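Local coordinates for protein putative protease I (Bacteroides thetaiotaomicron VPI-5482, PDB 3CNE) that binds flavins such as riboflavin, FMN and FAD, may store them, and appears to lack proteolytic activity, at residues P79-Y84 / F117-I122; E95-F100 / K105-H110; G113-D118 / P132-A137. All coordinates share one frame; numbering follows the deposited sequence.

How the contacts relate
Contact 1 begins first along the chain, in the loop after strand 69-73, and closes on the later part of helix 113-119 and the residues after it, at 117-122. Contact 2 forms wholly within that span: it shuts the short turn between helix 88-102 and strand 106-110. Contact 3 follows contact 2 in series and takes up the chain where contact 1 leaves it, on helix 113-119, ending in the loop before strand 142-144. Helix 113-119 thus serves contacts 1 and 3, which share Phe117 and Asp118. Phe117 also packs against Ile97 and Ile108 of contact 2, so the two loops and the beta-alpha-beta unit are tied to one helix.

Contact 1 of 3, residues P79-Y84 / F117-I122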
# COMPACT_ATOMS: atom_id res chain seq x y z
N PRO A 79 -13.09 11.51 -7.02
CA PRO A 79 -14.09 12.57 -6.77
C PRO A 79 -13.93 13.87 -7.60
O PRO A 79 -14.82 14.73 -7.57
CB PRO A 79 -13.93 12.84 -5.28
CG PRO A 79 -13.32 11.56 -4.73
CD PRO A 79 -12.32 11.20 -5.80
N VAL A 80 -12.85 14.01 -8.38
CA VAL A 80 -12.79 15.11 -9.36
C VAL A 80 -12.97 14.65 -10.79
O VAL A 80 -12.95 15.46 -11.71
CB VAL A 80 -11.50 16.00 -9.25
CG1 VAL A 80 -11.52 16.76 -7.95
CG2 VAL A 80 -10.20 15.20 -9.41
N PHE A 81 -13.14 13.34 -10.98
CA PHE A 81 -13.29 12.75 -12.30
C PHE A 81 -14.34 13.50 -13.13
O PHE A 81 -14.11 13.79 -14.31
CB PHE A 81 -13.65 11.27 -12.17
CG PHE A 81 -14.00 10.61 -13.48
CD1 PHE A 81 -13.00 10.12 -14.32
CD2 PHE A 81 -15.33 10.46 -13.87
CE1 PHE A 81 -13.33 9.50 -15.53
CE2 PHE A 81 -15.66 9.87 -15.09
CZ PHE A 81 -14.64 9.39 -15.91
N GLN A 82 -15.46 13.84 -12.49
CA GLN A 82 -16.62 14.45 -13.17
C GLN A 82 -16.35 15.85 -13.69
O GLN A 82 -16.82 16.19 -14.78
CB GLN A 82 -17.89 14.40 -12.32
CG GLN A 82 -18.62 13.04 -12.42
CD GLN A 82 -20.11 13.07 -11.98
OE1 GLN A 82 -20.87 14.00 -12.32
NE2 GLN A 82 -20.53 12.03 -11.25
N GLN A 83 -15.59 16.65 -12.92
CA GLN A 83 -15.11 17.98 -13.34
C GLN A 83 -14.21 17.96 -14.55
O GLN A 83 -14.06 18.99 -15.23
CB GLN A 83 -14.24 18.63 -12.26
CG GLN A 83 -14.84 18.85 -10.93
CD GLN A 83 -13.82 19.45 -9.97
OE1 GLN A 83 -12.83 20.08 -10.40
NE2 GLN A 83 -14.06 19.26 -8.69
N TYR A 84 -13.53 16.84 -14.77
CA TYR A 84 -12.42 16.81 -15.72
C TYR A 84 -12.69 16.05 -17.00
O TYR A 84 -11.99 15.09 -17.32
CB TYR A 84 -11.16 16.30 -15.04
CG TYR A 84 -10.53 17.27 -14.09
CD1 TYR A 84 -10.39 18.63 -14.42
CD2 TYR A 84 -10.05 16.85 -12.85
CE1 TYR A 84 -9.79 19.53 -13.55
CE2 TYR A 84 -9.43 17.76 -11.96
CZ TYR A 84 -9.33 19.09 -12.31
OH TYR A 84 -8.72 19.99 -11.44
N PHE A 117 -17.50 1.86 -12.70
CA PHE A 117 -18.14 0.78 -13.45
C PHE A 117 -19.57 1.17 -13.83
O PHE A 117 -19.94 1.05 -15.00
CB PHE A 117 -18.12 -0.54 -12.64
CG PHE A 117 -16.73 -1.11 -12.38
CD1 PHE A 117 -15.63 -0.73 -13.16
CD2 PHE A 117 -16.54 -2.06 -11.38
CE1 PHE A 117 -14.34 -1.30 -12.92
CE2 PHE A 117 -15.27 -2.62 -11.13
CZ PHE A 117 -14.17 -2.23 -11.91
N ASP A 118 -20.35 1.66 -12.86
CA ASP A 118 -21.75 2.01 -13.07
C ASP A 118 -21.93 3.00 -14.20
O ASP A 118 -22.83 2.84 -15.03
CB ASP A 118 -22.40 2.56 -11.79
CG ASP A 118 -23.86 3.07 -12.02
OD1 ASP A 118 -24.20 3.48 -13.14
OD2 ASP A 118 -24.68 3.10 -11.09
N PHE A 119 -21.06 4.01 -14.24
CA PHE A 119 -21.11 5.07 -15.25
C PHE A 119 -21.16 4.51 -16.65
O PHE A 119 -21.76 5.11 -17.55
CB PHE A 119 -19.90 6.01 -15.12
CG PHE A 119 -19.94 6.95 -13.94
CD1 PHE A 119 -21.09 7.13 -13.20
CD2 PHE A 119 -18.82 7.72 -13.62
CE1 PHE A 119 -21.13 8.02 -12.13
CE2 PHE A 119 -18.83 8.61 -12.56
CZ PHE A 119 -19.99 8.77 -11.81
N THR A 120 -20.52 3.36 -16.85
CA THR A 120 -20.47 2.74 -18.17
C THR A 120 -21.69 1.84 -18.40
O THR A 120 -21.89 1.35 -19.50
CB THR A 120 -19.18 1.90 -18.38
OG1 THR A 120 -19.26 0.71 -17.61
CG2 THR A 120 -17.92 2.70 -17.96
N GLY A 121 -22.50 1.64 -17.37
CA GLY A 121 -23.67 0.76 -17.48
C GLY A 121 -23.44 -0.74 -17.31
O GLY A 121 -24.39 -1.50 -17.15
N ILE A 122 -22.17 -1.17 -17.32
CA ILE A 122 -21.88 -2.60 -17.31
C ILE A 122 -22.40 -3.31 -16.06
O ILE A 122 -22.48 -4.54 -16.01
CB ILE A 122 -20.37 -2.91 -17.50
CG1 ILE A 122 -19.54 -2.29 -16.36
CG2 ILE A 122 -19.91 -2.47 -18.90
CD1 ILE A 122 -18.10 -2.76 -16.31
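The rings of Phe81 and Phe119 meet obliquely, the two side chains passing alongside each other and pointing opposite ways, with Phe81 CE2 4.1 Å from Phe119 CD2. The third flat group is the side-chain amide of Gln82, whose plane stands 76° from that of the Phe119 ring. Its NE2 comes to 3.4 Å from Phe119 CZ, at the far end of the ring, while the two side chains cross at about a right angle. No hydrogen bond is formed; the amide approaches the ring obliquely.

The side chains have to reach, because the nearest CA atoms, those of Gln82 and Phe119, are 10.6 Å apart. Phe81 does so with CG anti to the backbone N (chi1 173°), and Gln82 by running extended beyond CG. Were the Phe119 ring cut back to an alanine, the Phe81 ring and the Gln82 amide would probably face an opened gap and be freer to turn.

Phe119 sits near the close of its helix, where Thr120 folds back: its OG1 donates to Phe117 O at 2.7 Å, in the carbonyl plane, and Thr120 N donates to the same oxygen, which thus receives two bonds. Gly121 then leaves the helix with positive phi (83°), a value at which a CB would clash with the carbonyl oxygen before it, as glycine alone avoids. Helix 88-102 also contributes, Asn90 touching Phe81 and Met94 touching Phe119.

The contact is small and lies at the surface of the DJ-1/PfpI fold, joining the loop that follows strand 69-73 to the far end of helix 113-119. That loop comes soon after the zinc ligand Cys74, whose side chain is about 9 Å from that of Phe81.

Contact 2 of 3, residues E95-F100 / K105-H110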
# COMPACT_ATOMS: atom_id res chain seq x y z
N GLU A 95 -14.06 4.29 -21.80
CA GLU A 95 -13.95 3.41 -22.94
C GLU A 95 -13.43 2.03 -22.53
O GLU A 95 -14.01 0.99 -22.85
CB GLU A 95 -13.01 4.02 -23.99
CG GLU A 95 -13.16 3.34 -25.34
CD GLU A 95 -12.10 3.74 -26.36
OE1 GLU A 95 -11.87 4.97 -26.54
OE2 GLU A 95 -11.53 2.80 -27.00
N VAL A 96 -12.32 2.05 -21.81
CA VAL A 96 -11.65 0.81 -21.39
C VAL A 96 -12.50 -0.01 -20.44
O VAL A 96 -12.53 -1.23 -20.53
CB VAL A 96 -10.25 1.11 -20.79
CG1 VAL A 96 -9.75 -0.09 -19.99
CG2 VAL A 96 -9.24 1.49 -21.91
N ILE A 97 -13.20 0.65 -19.53
CA ILE A 97 -14.04 -0.07 -18.56
C ILE A 97 -15.24 -0.71 -19.28
O ILE A 97 -15.61 -1.86 -19.01
CB ILE A 97 -14.52 0.82 -17.44
CG1 ILE A 97 -13.35 1.15 -16.49
CG2 ILE A 97 -15.67 0.19 -16.69
CD1 ILE A 97 -13.72 2.26 -15.53
N LYS A 98 -15.84 0.06 -20.19
CA LYS A 98 -16.96 -0.45 -20.99
C LYS A 98 -16.53 -1.68 -21.78
O LYS A 98 -17.22 -2.69 -21.76
CB LYS A 98 -17.53 0.62 -21.92
CG LYS A 98 -18.94 0.29 -22.47
CD LYS A 98 -19.38 1.33 -23.50
CE LYS A 98 -20.72 0.95 -24.20
NZ LYS A 98 -21.87 1.77 -23.72
N THR A 99 -15.40 -1.59 -22.47
CA THR A 99 -14.91 -2.68 -23.29
C THR A 99 -14.63 -3.95 -22.49
O THR A 99 -15.09 -5.02 -22.85
CB THR A 99 -13.69 -2.25 -24.07
OG1 THR A 99 -14.03 -1.13 -24.89
CG2 THR A 99 -13.17 -3.38 -24.94
N PHE A 100 -13.88 -3.83 -21.39
CA PHE A 100 -13.67 -4.97 -20.50
C PHE A 100 -14.98 -5.63 -20.05
O PHE A 100 -15.09 -6.85 -20.06
CB PHE A 100 -12.85 -4.54 -19.27
CG PHE A 100 -11.36 -4.68 -19.45
CD1 PHE A 100 -10.63 -3.75 -20.16
CD2 PHE A 100 -10.68 -5.78 -18.89
CE1 PHE A 100 -9.23 -3.88 -20.31
CE2 PHE A 100 -9.30 -5.91 -19.01
CZ PHE A 100 -8.57 -4.98 -19.73
N LYS A 105 -15.01 -9.68 -18.99
CA LYS A 105 -13.81 -9.81 -18.17
C LYS A 105 -14.13 -9.64 -16.70
O LYS A 105 -15.16 -9.07 -16.35
CB LYS A 105 -12.72 -8.84 -18.61
CG LYS A 105 -12.49 -8.80 -20.13
CD LYS A 105 -11.70 -10.01 -20.57
CE LYS A 105 -11.30 -9.94 -22.03
NZ LYS A 105 -10.44 -11.12 -22.31
N MSE A 106 -13.28 -10.16 -15.83
CA MSE A 106 -13.46 -9.99 -14.40
C MSE A 106 -13.18 -8.53 -14.00
O MSE A 106 -12.12 -7.98 -14.33
CB MSE A 106 -12.54 -10.96 -13.68
CG MSE A 106 -12.56 -10.87 -12.18
SE MSE A 106 -11.36 -12.26 -11.46
CE MSE A 106 -10.44 -12.79 -13.11
N MSE A 107 -14.15 -7.90 -13.32
CA MSE A 107 -14.10 -6.48 -12.95
C MSE A 107 -13.93 -6.38 -11.44
O MSE A 107 -14.78 -6.84 -10.68
CB MSE A 107 -15.36 -5.73 -13.37
CG MSE A 107 -15.84 -5.96 -14.77
SE MSE A 107 -14.49 -5.53 -16.08
CE MSE A 107 -14.49 -3.57 -15.95
N ILE A 108 -12.82 -5.78 -11.04
CA ILE A 108 -12.39 -5.74 -9.65
C ILE A 108 -12.12 -4.27 -9.25
O ILE A 108 -11.46 -3.52 -9.97
CB ILE A 108 -11.08 -6.55 -9.41
CG1 ILE A 108 -11.27 -8.04 -9.74
CG2 ILE A 108 -10.58 -6.36 -7.95
CD1 ILE A 108 -10.02 -8.70 -10.31
N GLY A 109 -12.64 -3.86 -8.10
CA GLY A 109 -12.39 -2.51 -7.65
C GLY A 109 -12.94 -2.28 -6.27
O GLY A 109 -13.65 -3.14 -5.72
N HIS A 110 -12.57 -1.15 -5.70
CA HIS A 110 -12.97 -0.79 -4.36
C HIS A 110 -13.24 0.71 -4.29
O HIS A 110 -12.95 1.45 -5.24
CB HIS A 110 -11.88 -1.19 -3.34
CG HIS A 110 -10.62 -0.39 -3.44
ND1 HIS A 110 -9.61 -0.69 -4.33
CD2 HIS A 110 -10.20 0.70 -2.75
CE1 HIS A 110 -8.62 0.17 -4.17
NE2 HIS A 110 -8.96 1.02 -3.23
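Phe100 and Lys105 meet where a beta-alpha-beta crossover turns back into the sheet: helix 88-102 follows strand 69-73 and leads into the parallel strand 106-110. Lys105 N donates to Phe100 O over 3.0 Å in a fairly straight bond (162°), holding the residue just before the strand to the last part of the helix.

The tight part of the contact is largely apolar and centres on Met107, a selenomethionine here. Its chain is bent at both chi2 and chi3, which carries SE and CE to the helix. The selenium lies 3.7 Å from Phe100 CB, and the terminal CE reaches Ile97, approaching Ile97 O to 3.7 Å and Ile97 CG2 to 4.0 Å. Phe117, from the following helix, and Phe154, on the neighbouring strand, also press on Met107, so this side is closed in by the protein core. Lys105, though partly exposed, packs just as closely with its first carbons: its CB comes to 3.7 Å from Phe100 CD2, and its CG lies beside Phe100 O. A bend at chi2 (-76°) then turns the chain away, and NZ ends in a salt bridge with Asp65 and a hydrogen bond to Phe67 O.

The alternate strand residues Met106 and Ile108 face the other side of the sheet, where helix 167-174 lies. The loose side is the outer face of helix 88-102, where Lys98 points away from the strand and both it and Glu95 are exposed.

Within the helix, Thr99 OG1 donates to Glu95 O at 2.9 Å from above the carbonyl plane, 38° out of it, while Thr99 N bonds the same oxygen.

Contact 3 of 3, residues G113-D118 / P132-A137; sequences GAMMFD and PLAKPA
Residues 113-118 of helix 113-119 and the short 3-10 turn 135-137 come closest at Met115 and Ala137, whose CA atoms are 6.5 Å apart. Met115, a selenomethionine, spans that distance. With CG anti to the backbone N (chi1 -174°) and the chain extended through chi2, it sends its selenium to the loop, 3.6 Å from Ala137 CB and 4.2 Å from Ala134 CB. Met115 CG also rests on Ala137 CB, at 3.7 Å, so the alanine methyl lies along the chain rather than only against its end. Both alanines point toward the helix, and their small side chains are consistent with the close approach of the turn. Val78, from the loop after strand 69-73, adds a further neighbour for Met115.

One turn along, Asp118 OD2 stands 3.5 Å from Ala137 O. Both are acceptors, so no bond joins them; OD2 instead receives the backbone N-H groups of Gln139 and Asn140, which probably offset the carbonyl oxygen nearby and fasten the chain just beyond the turn to the helix.

The helix starts soon after strand 106-110, at a GxCxG pattern (Gly109, Cys111, Gly113) that resembles the nucleophile elbow of the DJ-1/PfpI family. In this protein Cys111 binds zinc together with Cys74, and the packing of Met115 on Ala134 and Ala137 borders that structural metal site, with the Ala134 side chain about 7 Å from the zinc ion.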
# COMPACT_ATOMS: atom_id res chain seq x y z
N GLY A 113 -14.74 2.63 -7.13
CA GLY A 113 -14.59 1.76 -8.29
C GLY A 113 -15.91 1.29 -8.89
O GLY A 113 -16.09 1.31 -10.12
N ALA A 114 -16.85 0.88 -8.03
CA ALA A 114 -18.16 0.40 -8.50
C ALA A 114 -18.91 1.53 -9.22
O ALA A 114 -19.71 1.26 -10.14
CB ALA A 114 -18.99 -0.10 -7.33
N MSE A 115 -18.66 2.77 -8.81
CA MSE A 115 -19.31 3.92 -9.45
C MSE A 115 -18.74 4.15 -10.84
O MSE A 115 -19.48 4.40 -11.79
CB MSE A 115 -19.17 5.16 -8.59
CG MSE A 115 -19.95 6.36 -9.11
SE MSE A 115 -19.42 7.98 -8.17
CE MSE A 115 -17.56 8.25 -8.77
N MSE A 116 -17.41 4.04 -10.96
CA MSE A 116 -16.76 4.14 -12.27
C MSE A 116 -17.34 3.08 -13.22
O MSE A 116 -17.62 3.35 -14.39
CB MSE A 116 -15.24 4.02 -12.12
CG MSE A 116 -14.63 5.14 -11.28
SE MSE A 116 -14.81 6.88 -12.21
CE MSE A 116 -13.48 6.59 -13.53
N PHE A 117 -17.50 1.86 -12.70
CA PHE A 117 -18.14 0.78 -13.45
C PHE A 117 -19.57 1.17 -13.83
O PHE A 117 -19.94 1.05 -15.00
CB PHE A 117 -18.12 -0.54 -12.64
CG PHE A 117 -16.73 -1.11 -12.38
CD1 PHE A 117 -15.63 -0.73 -13.16
CD2 PHE A 117 -16.54 -2.06 -11.38
CE1 PHE A 117 -14.34 -1.30 -12.92
CE2 PHE A 117 -15.27 -2.62 -11.13
CZ PHE A 117 -14.17 -2.23 -11.91
N ASP A 118 -20.35 1.66 -12.86
CA ASP A 118 -21.75 2.01 -13.07
C ASP A 118 -21.93 3.00 -14.20
O ASP A 118 -22.83 2.84 -15.03
CB ASP A 118 -22.40 2.56 -11.79
CG ASP A 118 -23.86 3.07 -12.02
OD1 ASP A 118 -24.20 3.48 -13.14
OD2 ASP A 118 -24.68 3.10 -11.09
N PRO A 132 -19.67 4.54 1.02
CA PRO A 132 -20.95 5.18 1.37
C PRO A 132 -21.24 6.50 0.65
O PRO A 132 -22.35 6.72 0.18
CB PRO A 132 -20.83 5.41 2.88
CG PRO A 132 -19.98 4.28 3.33
CD PRO A 132 -18.97 4.06 2.23
N LEU A 133 -20.23 7.36 0.54
CA LEU A 133 -20.43 8.66 -0.13
C LEU A 133 -20.68 8.53 -1.63
O LEU A 133 -21.25 9.43 -2.25
CB LEU A 133 -19.24 9.59 0.14
CG LEU A 133 -18.94 10.00 1.58
CD1 LEU A 133 -17.59 10.73 1.69
CD2 LEU A 133 -20.07 10.87 2.16
N ALA A 134 -20.22 7.43 -2.23
CA ALA A 134 -20.44 7.21 -3.66
C ALA A 134 -21.73 6.41 -3.90
O ALA A 134 -22.21 6.34 -5.03
CB ALA A 134 -19.23 6.50 -4.28
N LYS A 135 -22.30 5.82 -2.85
CA LYS A 135 -23.51 4.96 -2.97
C LYS A 135 -24.68 5.57 -3.74
O LYS A 135 -25.24 4.91 -4.62
CB LYS A 135 -23.99 4.44 -1.60
CG LYS A 135 -25.10 3.40 -1.70
CD LYS A 135 -25.50 2.83 -0.36
CE LYS A 135 -26.66 1.85 -0.52
NZ LYS A 135 -27.27 1.50 0.78
N PRO A 136 -25.05 6.84 -3.44
CA PRO A 136 -26.17 7.42 -4.17
C PRO A 136 -25.95 7.54 -5.68
O PRO A 136 -26.92 7.70 -6.42
CB PRO A 136 -26.30 8.83 -3.57
CG PRO A 136 -25.59 8.78 -2.27
CD PRO A 136 -24.48 7.79 -2.47
N ALA A 137 -24.69 7.46 -6.13
CA ALA A 137 -24.40 7.54 -7.56
C ALA A 137 -24.60 6.22 -8.30
O ALA A 137 -24.52 6.18 -9.53
CB ALA A 137 -23.00 8.09 -7.80